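Local coordinates for protein bacteriophage virulence determinant (Salmonella enterica subsp. enterica serovar Typhimurium str. 14028S, PDB 6GGR) that probably acts as a zinc metalloprotease of the PipA effector family, used by Salmonella to cleave NF-kappa-B transcription factors inside host cells, at residues E147-N152 / P203-Y208; F164-V169 / P186-T191; L40-L45 / A81-G86; A33-A38 / L91-Y96. All blocks are in the same frame, centred on the assembly; numbering follows the deposited sequence.

Place in the fold sets the chemistry of the four contacts. Contact 2 is the core: all its touching residues are buried, two helices meet without a hydrogen bond between them, and His166 belongs to the zinc site. Contact 1, partly buried at one side of that site, joins loops and a short strand through backbone atoms, water and a tyrosine hydroxyl, and its Arg205 packs on His166. Contacts 3 and 4, also partly buried, share the linker between helices 24-30 and 45-49, laid on helices 64-84 and 86-100; they meet where the Tyr82 hydroxyl reaches Asn93. Contact 3 is mainly apolar, whereas contact 4 pairs a doubly bonded amide with a small apolar patch. Ala81 and Leu91 carry both back to contact 2.

Contact 1: E147-N152 / P203-Y208; sequences EYYESN and PPRIAY
A bridging water oxygen is the best-held polar atom here, with four partners around it. It accepts from Glu150 N at 2.8 Å and from Arg205 NE at 3.1 Å, while the carbonyl oxygens of Ala207 and Tyr208 lie within hydrogen-bonding distance, so that it ties the backbones of 147-152 and 203-208 together. Direct bonds take over further along. Ile206 N donates to Glu150 O at 3.0 Å, arriving above the carbonyl plane, with a moderately bent N-H...O angle of 147°. Tyr149 OH donates to Pro203 O at 2.7 Å, within the carbonyl plane and at the ring's edge. The ring gets there because Tyr149 CG occupies the crowded position between N and C (chi1 68°), which also sets it obliquely across the fully extended Arg205; ring and guanidinium planes are 44° apart. Arg205 CB stands 3.5 Å from Tyr149 CD1, and Arg205 NH2 donates to Tyr208 O at 2.9 Å as well as to the backbone of a bound chain of another protein. At the far end the Ile206 side chain crosses Asn152 obliquely, its CD1 3.5 Å from Asn152 OD1. Strand 148-149 pairs antiparallel with strand 156-157, Pro204 rests on Asn192 and Lys196 of helix 186-197, and Arg205 leans against His166 of helix 160-173.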
# COMPACT_ATOMS: atom_id res chain seq x y z
N GLU B 147 -3.34 -9.91 -2.30
CA GLU B 147 -3.37 -9.13 -1.08
C GLU B 147 -4.72 -9.34 -0.42
O GLU B 147 -5.74 -9.55 -1.09
CB GLU B 147 -3.12 -7.64 -1.35
CG GLU B 147 -1.69 -7.36 -1.82
CD GLU B 147 -1.27 -5.92 -1.60
OE1 GLU B 147 -1.37 -5.11 -2.55
OE2 GLU B 147 -0.85 -5.59 -0.47
N TYR B 148 -4.71 -9.32 0.89
CA TYR B 148 -5.84 -9.70 1.70
C TYR B 148 -6.44 -8.63 2.60
O TYR B 148 -5.81 -7.73 2.96
CB TYR B 148 -5.48 -10.98 2.55
CG TYR B 148 -5.23 -12.26 1.72
CD1 TYR B 148 -4.03 -12.50 1.14
CD2 TYR B 148 -6.22 -13.19 1.51
CE1 TYR B 148 -3.79 -13.60 0.42
CE2 TYR B 148 -6.02 -14.30 0.81
CZ TYR B 148 -4.79 -14.54 0.25
OH TYR B 148 -4.59 -15.62 -0.49
N TYR B 149 -7.71 -8.76 2.87
CA TYR B 149 -8.35 -7.91 3.87
C TYR B 149 -9.05 -8.79 4.89
O TYR B 149 -9.33 -9.97 4.66
CB TYR B 149 -9.33 -6.91 3.23
CG TYR B 149 -10.59 -7.50 2.62
CD1 TYR B 149 -11.69 -7.83 3.40
CD2 TYR B 149 -10.69 -7.70 1.24
CE1 TYR B 149 -12.84 -8.35 2.84
CE2 TYR B 149 -11.85 -8.22 0.67
CZ TYR B 149 -12.92 -8.54 1.48
OH TYR B 149 -14.05 -9.06 0.90
N GLU B 150 -9.33 -8.21 6.05
CA GLU B 150 -9.89 -8.95 7.17
C GLU B 150 -11.41 -8.95 7.11
O GLU B 150 -12.03 -7.92 6.83
CB GLU B 150 -9.42 -8.37 8.49
CG GLU B 150 -9.61 -9.30 9.68
CD GLU B 150 -8.64 -9.01 10.81
OE1 GLU B 150 -8.43 -7.83 11.13
OE2 GLU B 150 -8.08 -9.98 11.37
N SER B 151 -12.01 -10.12 7.36
CA SER B 151 -13.46 -10.27 7.40
C SER B 151 -13.82 -11.26 8.50
O SER B 151 -12.95 -11.87 9.13
CB SER B 151 -14.02 -10.75 6.06
OG SER B 151 -13.87 -12.16 5.93
N ASN B 152 -15.12 -11.42 8.73
CA ASN B 152 -15.59 -12.40 9.70
C ASN B 152 -15.43 -13.82 9.20
O ASN B 152 -15.46 -14.76 10.01
CB ASN B 152 -17.05 -12.14 10.06
CG ASN B 152 -17.25 -10.83 10.80
OD1 ASN B 152 -16.43 -10.45 11.64
ND2 ASN B 152 -18.35 -10.15 10.52
N PRO B 203 -17.37 -11.09 1.47
CA PRO B 203 -17.73 -10.65 2.81
C PRO B 203 -17.25 -9.23 3.04
O PRO B 203 -16.20 -8.82 2.52
CB PRO B 203 -17.01 -11.65 3.72
CG PRO B 203 -16.61 -12.79 2.86
CD PRO B 203 -16.43 -12.22 1.50
N PRO B 204 -17.98 -8.44 3.82
CA PRO B 204 -17.53 -7.07 4.08
C PRO B 204 -16.25 -7.04 4.90
O PRO B 204 -15.95 -7.95 5.68
CB PRO B 204 -18.70 -6.44 4.84
CG PRO B 204 -19.48 -7.58 5.38
CD PRO B 204 -19.29 -8.72 4.44
N ARG B 205 -15.50 -5.96 4.72
CA ARG B 205 -14.19 -5.79 5.35
C ARG B 205 -14.40 -5.20 6.74
O ARG B 205 -14.81 -4.04 6.87
CB ARG B 205 -13.32 -4.90 4.48
CG ARG B 205 -11.91 -4.68 4.98
CD ARG B 205 -11.19 -3.76 4.01
NE ARG B 205 -9.77 -3.59 4.31
CZ ARG B 205 -8.97 -2.79 3.61
NH1 ARG B 205 -9.44 -2.10 2.58
NH2 ARG B 205 -7.69 -2.69 3.95
N ILE B 206 -14.09 -5.98 7.78
CA ILE B 206 -14.38 -5.57 9.15
C ILE B 206 -13.28 -4.70 9.75
O ILE B 206 -13.52 -4.06 10.78
CB ILE B 206 -14.60 -6.80 10.06
CG1 ILE B 206 -13.30 -7.60 10.23
CG2 ILE B 206 -15.71 -7.68 9.48
CD1 ILE B 206 -13.43 -8.81 11.14
N ALA B 207 -12.10 -4.66 9.14
CA ALA B 207 -11.00 -3.85 9.65
C ALA B 207 -10.08 -3.49 8.50
O ALA B 207 -9.93 -4.25 7.54
CB ALA B 207 -10.23 -4.59 10.75
N TYR B 208 -9.44 -2.33 8.62
CA TYR B 208 -8.50 -1.90 7.59
C TYR B 208 -7.20 -2.69 7.68
O TYR B 208 -6.67 -3.14 6.65
CB TYR B 208 -8.23 -0.40 7.70
CG TYR B 208 -7.34 0.14 6.61
CD1 TYR B 208 -7.86 0.43 5.35
CD2 TYR B 208 -5.99 0.35 6.83
CE1 TYR B 208 -7.05 0.93 4.35
CE2 TYR B 208 -5.17 0.85 5.83
CZ TYR B 208 -5.71 1.13 4.59
OH TYR B 208 -4.91 1.62 3.59
O HOH W 1 -5.73 -5.71 4.70
O HOH W 2 -8.14 -5.67 5.96
O HOH W 3 -16.94 -9.74 7.07

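Contact 2: F164-V169 / P186-T191; sequences FIHQVV and PVVEYT. Unlike the reference sequence in segment 164-169: Gln167 (reference Glu).
His166 leaves helix 164-169 with CG anti to its backbone N (chi1 -175°) and can be followed atom by atom into helix 186-191. Its CB passes Thr191 OG1 at 3.9 Å. Beyond CG the imidazole lies flat beneath a methyl group: Val187 CG1 sits 3.5 Å from the centroid of the His166 ring and only 8° off its normal, a CH-pi contact almost exactly over the centre. At the rim, CE1 meets Val188 CG2 in the ring plane at 3.9 Å, so one valine covers a face and the next blocks an edge. ND1 is buried without a partner in the model, whereas NE2 at the tip makes weak hydrogen bonds to Asp177 and to the backbone of a bound chain of another protein.

Val187 CG1 also touches Val169 CG1 at 3.7 Å, the two valines sliding past each other in opposite directions, and Val169 CG1 continues to Tyr190 CB. Thr191 turns its hydroxyl back onto its own helix: OG1 donates to Val187 O at 2.7 Å, a carbonyl that also receives Thr191 N. The short helical segments cross at 129°, their axes 9.1 Å apart.

His166 and His170, one helical turn apart, bind zinc together with Asp177, although no metal is bound to this chain. Their spacing is that of the zincin HExxH helix, with Gln167 here in place of the reference Glu, and helix 186-197 packs valine methyls on one face and one edge of the first histidine ring.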
# COMPACT_ATOMS: atom_id res chain seq x y z
N PHE B 164 -10.88 -1.20 -7.14
CA PHE B 164 -11.26 -0.05 -7.95
C PHE B 164 -12.20 0.87 -7.19
O PHE B 164 -12.01 2.09 -7.16
CB PHE B 164 -11.91 -0.52 -9.26
CG PHE B 164 -10.92 -0.80 -10.36
CD1 PHE B 164 -9.83 -1.63 -10.15
CD2 PHE B 164 -11.10 -0.25 -11.62
CE1 PHE B 164 -8.93 -1.88 -11.16
CE2 PHE B 164 -10.21 -0.50 -12.64
CZ PHE B 164 -9.12 -1.32 -12.41
N ILE B 165 -13.23 0.30 -6.56
CA ILE B 165 -14.20 1.12 -5.83
C ILE B 165 -13.54 1.80 -4.64
O ILE B 165 -13.81 2.97 -4.34
CB ILE B 165 -15.40 0.25 -5.39
CG1 ILE B 165 -16.16 -0.26 -6.62
CG2 ILE B 165 -16.32 1.03 -4.45
CD1 ILE B 165 -16.72 0.83 -7.52
N HIS B 166 -12.66 1.08 -3.94
CA HIS B 166 -11.96 1.67 -2.80
C HIS B 166 -11.19 2.92 -3.22
O HIS B 166 -11.27 3.96 -2.57
CB HIS B 166 -11.02 0.64 -2.17
CG HIS B 166 -10.35 1.12 -0.92
ND1 HIS B 166 -10.73 0.70 0.33
CD2 HIS B 166 -9.34 1.99 -0.74
CE1 HIS B 166 -9.97 1.28 1.24
NE2 HIS B 166 -9.11 2.07 0.62
N GLN B 167 -10.42 2.83 -4.31
CA GLN B 167 -9.64 3.98 -4.75
C GLN B 167 -10.54 5.09 -5.26
O GLN B 167 -10.28 6.27 -5.02
CB GLN B 167 -8.65 3.56 -5.84
CG GLN B 167 -7.64 2.52 -5.40
CD GLN B 167 -6.86 2.93 -4.17
OE1 GLN B 167 -6.68 4.11 -3.89
NE2 GLN B 167 -6.39 1.94 -3.42
N VAL B 168 -11.62 4.74 -5.97
CA VAL B 168 -12.54 5.75 -6.46
C VAL B 168 -13.23 6.45 -5.30
O VAL B 168 -13.43 7.67 -5.32
CB VAL B 168 -13.56 5.12 -7.43
CG1 VAL B 168 -14.71 6.09 -7.75
CG2 VAL B 168 -12.86 4.70 -8.72
N VAL B 169 -13.60 5.69 -4.26
CA VAL B 169 -14.25 6.31 -3.11
C VAL B 169 -13.34 7.36 -2.49
O VAL B 169 -13.80 8.42 -2.06
CB VAL B 169 -14.66 5.23 -2.08
CG1 VAL B 169 -14.96 5.86 -0.72
CG2 VAL B 169 -15.88 4.48 -2.59
N PRO B 186 -13.84 5.62 6.87
CA PRO B 186 -14.99 5.91 5.99
C PRO B 186 -14.92 5.24 4.63
O PRO B 186 -15.97 4.89 4.07
CB PRO B 186 -14.94 7.44 5.86
CG PRO B 186 -13.50 7.78 6.06
CD PRO B 186 -12.98 6.79 7.06
N VAL B 187 -13.73 5.06 4.06
CA VAL B 187 -13.63 4.52 2.71
C VAL B 187 -13.97 3.04 2.69
O VAL B 187 -14.65 2.56 1.77
CB VAL B 187 -12.22 4.80 2.14
CG1 VAL B 187 -12.03 4.11 0.79
CG2 VAL B 187 -12.02 6.29 2.01
N VAL B 188 -13.49 2.29 3.68
CA VAL B 188 -13.83 0.88 3.78
C VAL B 188 -15.34 0.71 3.93
O VAL B 188 -15.97 -0.09 3.23
CB VAL B 188 -13.07 0.22 4.94
CG1 VAL B 188 -13.59 -1.19 5.21
CG2 VAL B 188 -11.57 0.18 4.64
N GLU B 189 -15.95 1.48 4.83
CA GLU B 189 -17.38 1.32 5.08
C GLU B 189 -18.18 1.64 3.83
O GLU B 189 -19.08 0.88 3.45
CB GLU B 189 -17.81 2.18 6.27
CG GLU B 189 -17.17 1.75 7.58
CD GLU B 189 -18.05 1.99 8.79
OE1 GLU B 189 -19.10 2.65 8.65
OE2 GLU B 189 -17.69 1.52 9.89
N TYR B 190 -17.87 2.76 3.18
CA TYR B 190 -18.49 3.07 1.89
C TYR B 190 -18.31 1.93 0.91
O TYR B 190 -19.26 1.49 0.25
CB TYR B 190 -17.89 4.36 1.31
CG TYR B 190 -18.57 5.64 1.71
CD1 TYR B 190 -19.96 5.76 1.71
CD2 TYR B 190 -17.83 6.75 2.08
CE1 TYR B 190 -20.58 6.94 2.07
CE2 TYR B 190 -18.44 7.94 2.44
CZ TYR B 190 -19.81 8.03 2.43
OH TYR B 190 -20.42 9.21 2.79
N THR B 191 -17.07 1.43 0.78
CA THR B 191 -16.80 0.37 -0.18
C THR B 191 -17.60 -0.88 0.16
O THR B 191 -18.19 -1.50 -0.74
CB THR B 191 -15.30 0.07 -0.21
OG1 THR B 191 -14.58 1.25 -0.58
CG2 THR B 191 -14.97 -1.03 -1.21

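Contact 3: L40-L45 / A81-G86; sequences LEPMCL and AYTQSG
Leu45 and Tyr82 form the apolar centre, crossing at about a right angle. Leu45 CD1 presses on Tyr82 CB at 3.5 Å, and its sister methyl CD2 stands over one face of the tyrosine ring, offset toward the rim, 4.2 Å above the plane. Tyr82 CG is anti to the backbone N (chi1 -159°), an arrangement that sends the ring out from helix 64-84 across the linker.

Moving outward, Pro42 CG packs on Thr83 CG2 at 3.7 Å and, more loosely, on the Tyr82 ring. Thr83 offers this methyl because its hydroxyl is occupied elsewhere: OG1 takes the crowded position between N and C (chi1 59°) and lies within hydrogen-bonding reach of the carbonyl oxygens of Asp80, the stronger partner, and Glu79, which must share its one proton. Toward the end of the ring Leu40 crosses the tyrosine at about a right angle, with Leu40 CB 3.9 Å from Tyr82 CZ, while Leu40 O lies 3.5 Å from Tyr82 CE2.

The polar edge comes last. Leu40 N donates to Tyr82 OH over a rather long 3.3 Å, but at a fairly straight 158°. That hydroxyl is also bonded to Asn93 OD1 of helix 86-100. The 3-10 turn 42-44 held against the helix includes Cys44, a residue seen in an interchain disulfide of this protein.

Such chemistry implies an attachment that is apolar along its length and directional at one tip: carbon contacts place the tyrosine, and the hydroxyl, bonded to linker and neighbouring helix alike, ties down the end of the ring.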
# COMPACT_ATOMS: atom_id res chain seq x y z
N LEU B 40 -27.11 11.21 -13.73
CA LEU B 40 -26.00 11.19 -14.67
C LEU B 40 -26.08 9.94 -15.54
O LEU B 40 -26.66 8.92 -15.15
CB LEU B 40 -24.66 11.21 -13.93
CG LEU B 40 -24.50 12.18 -12.76
CD1 LEU B 40 -23.08 12.09 -12.21
CD2 LEU B 40 -24.83 13.60 -13.17
N GLU B 41 -25.49 10.03 -16.73
CA GLU B 41 -25.49 8.92 -17.66
C GLU B 41 -24.33 7.98 -17.35
O GLU B 41 -23.17 8.41 -17.43
CB GLU B 41 -25.40 9.42 -19.09
CG GLU B 41 -26.15 8.55 -20.10
CD GLU B 41 -25.36 7.34 -20.55
OE1 GLU B 41 -24.18 7.51 -20.94
OE2 GLU B 41 -25.90 6.22 -20.50
N PRO B 42 -24.58 6.72 -16.99
CA PRO B 42 -23.47 5.84 -16.55
C PRO B 42 -22.31 5.74 -17.54
O PRO B 42 -21.15 5.74 -17.11
CB PRO B 42 -24.16 4.49 -16.37
CG PRO B 42 -25.55 4.83 -16.01
CD PRO B 42 -25.89 6.06 -16.80
N MET B 43 -22.59 5.64 -18.84
CA MET B 43 -21.52 5.44 -19.81
C MET B 43 -20.65 6.68 -20.01
O MET B 43 -19.75 6.64 -20.86
CB MET B 43 -22.11 4.99 -21.15
CG MET B 43 -22.35 3.49 -21.23
SD MET B 43 -23.46 3.01 -22.57
CE MET B 43 -25.05 3.34 -21.83
N CYS B 44 -20.88 7.76 -19.27
CA CYS B 44 -20.04 8.95 -19.31
C CYS B 44 -19.29 9.19 -18.01
O CYS B 44 -18.58 10.19 -17.90
CB CYS B 44 -20.88 10.18 -19.66
SG CYS B 44 -21.60 10.15 -21.31
N LEU B 45 -19.43 8.31 -17.02
CA LEU B 45 -18.80 8.52 -15.72
C LEU B 45 -17.28 8.50 -15.83
O LEU B 45 -16.60 9.26 -15.13
CB LEU B 45 -19.28 7.46 -14.73
CG LEU B 45 -20.78 7.40 -14.45
CD1 LEU B 45 -21.11 6.13 -13.70
CD2 LEU B 45 -21.23 8.61 -13.65
N ALA B 81 -21.65 0.26 -10.80
CA ALA B 81 -21.85 0.82 -9.47
C ALA B 81 -22.93 1.89 -9.47
O ALA B 81 -23.74 1.98 -8.53
CB ALA B 81 -20.54 1.41 -8.94
N TYR B 82 -22.98 2.71 -10.52
CA TYR B 82 -23.98 3.78 -10.57
C TYR B 82 -25.37 3.22 -10.83
O TYR B 82 -26.35 3.70 -10.26
CB TYR B 82 -23.60 4.79 -11.64
CG TYR B 82 -24.26 6.14 -11.46
CD1 TYR B 82 -23.69 7.10 -10.62
CD2 TYR B 82 -25.44 6.45 -12.11
CE1 TYR B 82 -24.29 8.33 -10.45
CE2 TYR B 82 -26.04 7.69 -11.95
CZ TYR B 82 -25.46 8.62 -11.12
OH TYR B 82 -26.07 9.84 -10.96
N THR B 83 -25.48 2.20 -11.69
CA THR B 83 -26.78 1.63 -11.98
C THR B 83 -27.33 0.83 -10.80
O THR B 83 -28.55 0.72 -10.65
CB THR B 83 -26.70 0.72 -13.22
OG1 THR B 83 -25.75 -0.32 -12.99
CG2 THR B 83 -26.30 1.52 -14.44
N GLN B 84 -26.45 0.29 -9.95
CA GLN B 84 -26.86 -0.68 -8.94
C GLN B 84 -26.82 -0.16 -7.51
O GLN B 84 -27.54 -0.70 -6.67
CB GLN B 84 -25.96 -1.93 -9.02
CG GLN B 84 -26.08 -2.69 -10.34
CD GLN B 84 -25.08 -3.83 -10.45
OE1 GLN B 84 -24.06 -3.71 -11.13
NE2 GLN B 84 -25.37 -4.94 -9.79
N SER B 85 -26.00 0.84 -7.24
CA SER B 85 -25.84 1.34 -5.89
C SER B 85 -26.26 2.76 -5.68
O SER B 85 -25.68 3.65 -6.17
CB SER B 85 -24.36 1.22 -5.43
OG SER B 85 -24.16 1.70 -4.17
N GLY B 86 -27.27 2.95 -4.87
CA GLY B 86 -27.69 4.30 -4.54
C GLY B 86 -26.69 5.02 -3.66
O GLY B 86 -26.56 6.25 -3.74

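Contact 4: A33-A38 / L91-Y96; sequences ATDDKA and LMNYAY
Asn93 points its flat amide edge-on into the curve of the linker, and both N-H groups of ND2 are used. One goes to Asp35 O at 2.7 Å with an N-H...O angle of 166°, the other to Lys37 O, also 2.7 Å from ND2. Both acceptors lie close to the amide plane, so the two bonds hold that plane against rotation. The carbonyls themselves are turned differently: Lys37 O is met within its own plane, Asp35 O from well above it.

The side chain of Asp35 crosses Asn93 at about a right angle, carboxylate and amide planes 50° apart. Instead of bonding the amide it shapes the curve, for OD1 accepts from Lys37 N at 3.0 Å in an Asx turn, which brings the two carbonyls round to the same ND2. Its other oxygen, OD2, makes a salt bridge with Arg39. On the far side of the amide, Asn93 OD1 has its partner in Tyr82.

Ala33 and Tyr94 supply the apolar half. The tyrosine has CG anti to its backbone N (chi1 -170°) and meets Ala33 CB at its edge and in its plane, with CD2 3.4 Å from that methyl. Leu91 CD2 comes up to the same Ala33 CB at a looser 4.4 Å.

Arg90 and Arg89 of helix 86-100 also bond the linker, at Ala33 O and Asp36 O respectively. Elsewhere on this helix, Leu91 packs on Thr173 of helix 160-173 and on Tyr190 and Ile194 of helix 186-197, while Met92 and Ala95 meet Leu172, so helix 86-100 lies between the linker and helices 160-173 and 186-197, the first of which carries the two zinc-binding histidines.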
# COMPACT_ATOMS: atom_id res chain seq x y z
N ALA B 33 -23.52 14.49 0.92
CA ALA B 33 -23.90 13.74 -0.28
C ALA B 33 -25.26 13.11 -0.04
O ALA B 33 -25.36 12.05 0.59
CB ALA B 33 -22.86 12.66 -0.61
N THR B 34 -26.32 13.75 -0.53
CA THR B 34 -27.68 13.27 -0.31
C THR B 34 -28.45 12.95 -1.58
O THR B 34 -29.55 12.40 -1.48
CB THR B 34 -28.48 14.30 0.51
OG1 THR B 34 -28.28 15.61 -0.02
CG2 THR B 34 -28.05 14.26 1.98
N ASP B 35 -27.92 13.26 -2.76
CA ASP B 35 -28.64 13.05 -4.01
C ASP B 35 -28.30 11.67 -4.54
O ASP B 35 -27.29 11.47 -5.22
CB ASP B 35 -28.28 14.14 -5.02
CG ASP B 35 -29.10 14.05 -6.29
OD1 ASP B 35 -29.83 13.06 -6.46
OD2 ASP B 35 -29.00 14.97 -7.13
N ASP B 36 -29.16 10.69 -4.25
CA ASP B 36 -28.96 9.32 -4.69
C ASP B 36 -29.65 9.02 -6.02
O ASP B 36 -29.79 7.85 -6.38
CB ASP B 36 -29.44 8.34 -3.62
CG ASP B 36 -30.94 8.41 -3.37
OD1 ASP B 36 -31.64 9.16 -4.08
OD2 ASP B 36 -31.42 7.71 -2.45
N LYS B 37 -30.06 10.05 -6.76
CA LYS B 37 -30.84 9.86 -7.97
C LYS B 37 -29.93 9.55 -9.15
O LYS B 37 -28.77 9.96 -9.20
CB LYS B 37 -31.69 11.10 -8.26
CG LYS B 37 -32.51 11.59 -7.08
CD LYS B 37 -33.51 10.53 -6.60
CE LYS B 37 -34.11 10.91 -5.25
NZ LYS B 37 -35.15 9.94 -4.82
N ALA B 38 -30.47 8.80 -10.11
CA ALA B 38 -29.72 8.38 -11.29
C ALA B 38 -29.85 9.43 -12.39
O ALA B 38 -30.45 9.21 -13.45
CB ALA B 38 -30.20 7.02 -11.77
N LEU B 91 -22.21 9.59 -3.69
CA LEU B 91 -20.83 10.06 -3.76
C LEU B 91 -20.52 10.63 -5.14
O LEU B 91 -19.98 11.74 -5.26
CB LEU B 91 -19.88 8.92 -3.40
CG LEU B 91 -20.17 8.23 -2.06
CD1 LEU B 91 -19.16 7.14 -1.79
CD2 LEU B 91 -20.20 9.23 -0.92
N MET B 92 -20.89 9.90 -6.19
CA MET B 92 -20.59 10.34 -7.55
C MET B 92 -21.33 11.64 -7.88
O MET B 92 -20.74 12.58 -8.41
CB MET B 92 -20.98 9.25 -8.55
CG MET B 92 -20.68 9.60 -10.00
SD MET B 92 -18.91 9.76 -10.30
CE MET B 92 -18.91 10.76 -11.78
N ASN B 93 -22.63 11.69 -7.58
CA ASN B 93 -23.41 12.88 -7.88
C ASN B 93 -22.81 14.10 -7.19
O ASN B 93 -22.56 15.13 -7.84
CB ASN B 93 -24.87 12.69 -7.44
CG ASN B 93 -25.67 11.82 -8.39
OD1 ASN B 93 -25.29 11.63 -9.55
ND2 ASN B 93 -26.79 11.30 -7.91
N TYR B 94 -22.60 14.02 -5.88
CA TYR B 94 -21.98 15.12 -5.16
C TYR B 94 -20.67 15.53 -5.82
O TYR B 94 -20.46 16.70 -6.16
CB TYR B 94 -21.75 14.71 -3.70
CG TYR B 94 -21.33 15.82 -2.75
CD1 TYR B 94 -20.84 17.04 -3.19
CD2 TYR B 94 -21.39 15.62 -1.39
CE1 TYR B 94 -20.46 18.02 -2.29
CE2 TYR B 94 -21.01 16.57 -0.51
CZ TYR B 94 -20.55 17.77 -0.95
OH TYR B 94 -20.16 18.73 -0.04
N ALA B 95 -19.77 14.56 -6.03
CA ALA B 95 -18.48 14.88 -6.63
C ALA B 95 -18.64 15.54 -7.99
O ALA B 95 -17.86 16.43 -8.36
CB ALA B 95 -17.64 13.61 -6.75
N TYR B 96 -19.65 15.13 -8.77
CA TYR B 96 -19.87 15.76 -10.07
C TYR B 96 -20.18 17.24 -9.91
O TYR B 96 -19.65 18.08 -10.65
CB TYR B 96 -21.00 15.06 -10.82
CG TYR B 96 -21.19 15.60 -12.23
CD1 TYR B 96 -20.44 15.11 -13.29
CD2 TYR B 96 -22.10 16.62 -12.48
CE1 TYR B 96 -20.61 15.61 -14.57
CE2 TYR B 96 -22.28 17.12 -13.76
CZ TYR B 96 -21.53 16.62 -14.80
OH TYR B 96 -21.70 17.12 -16.07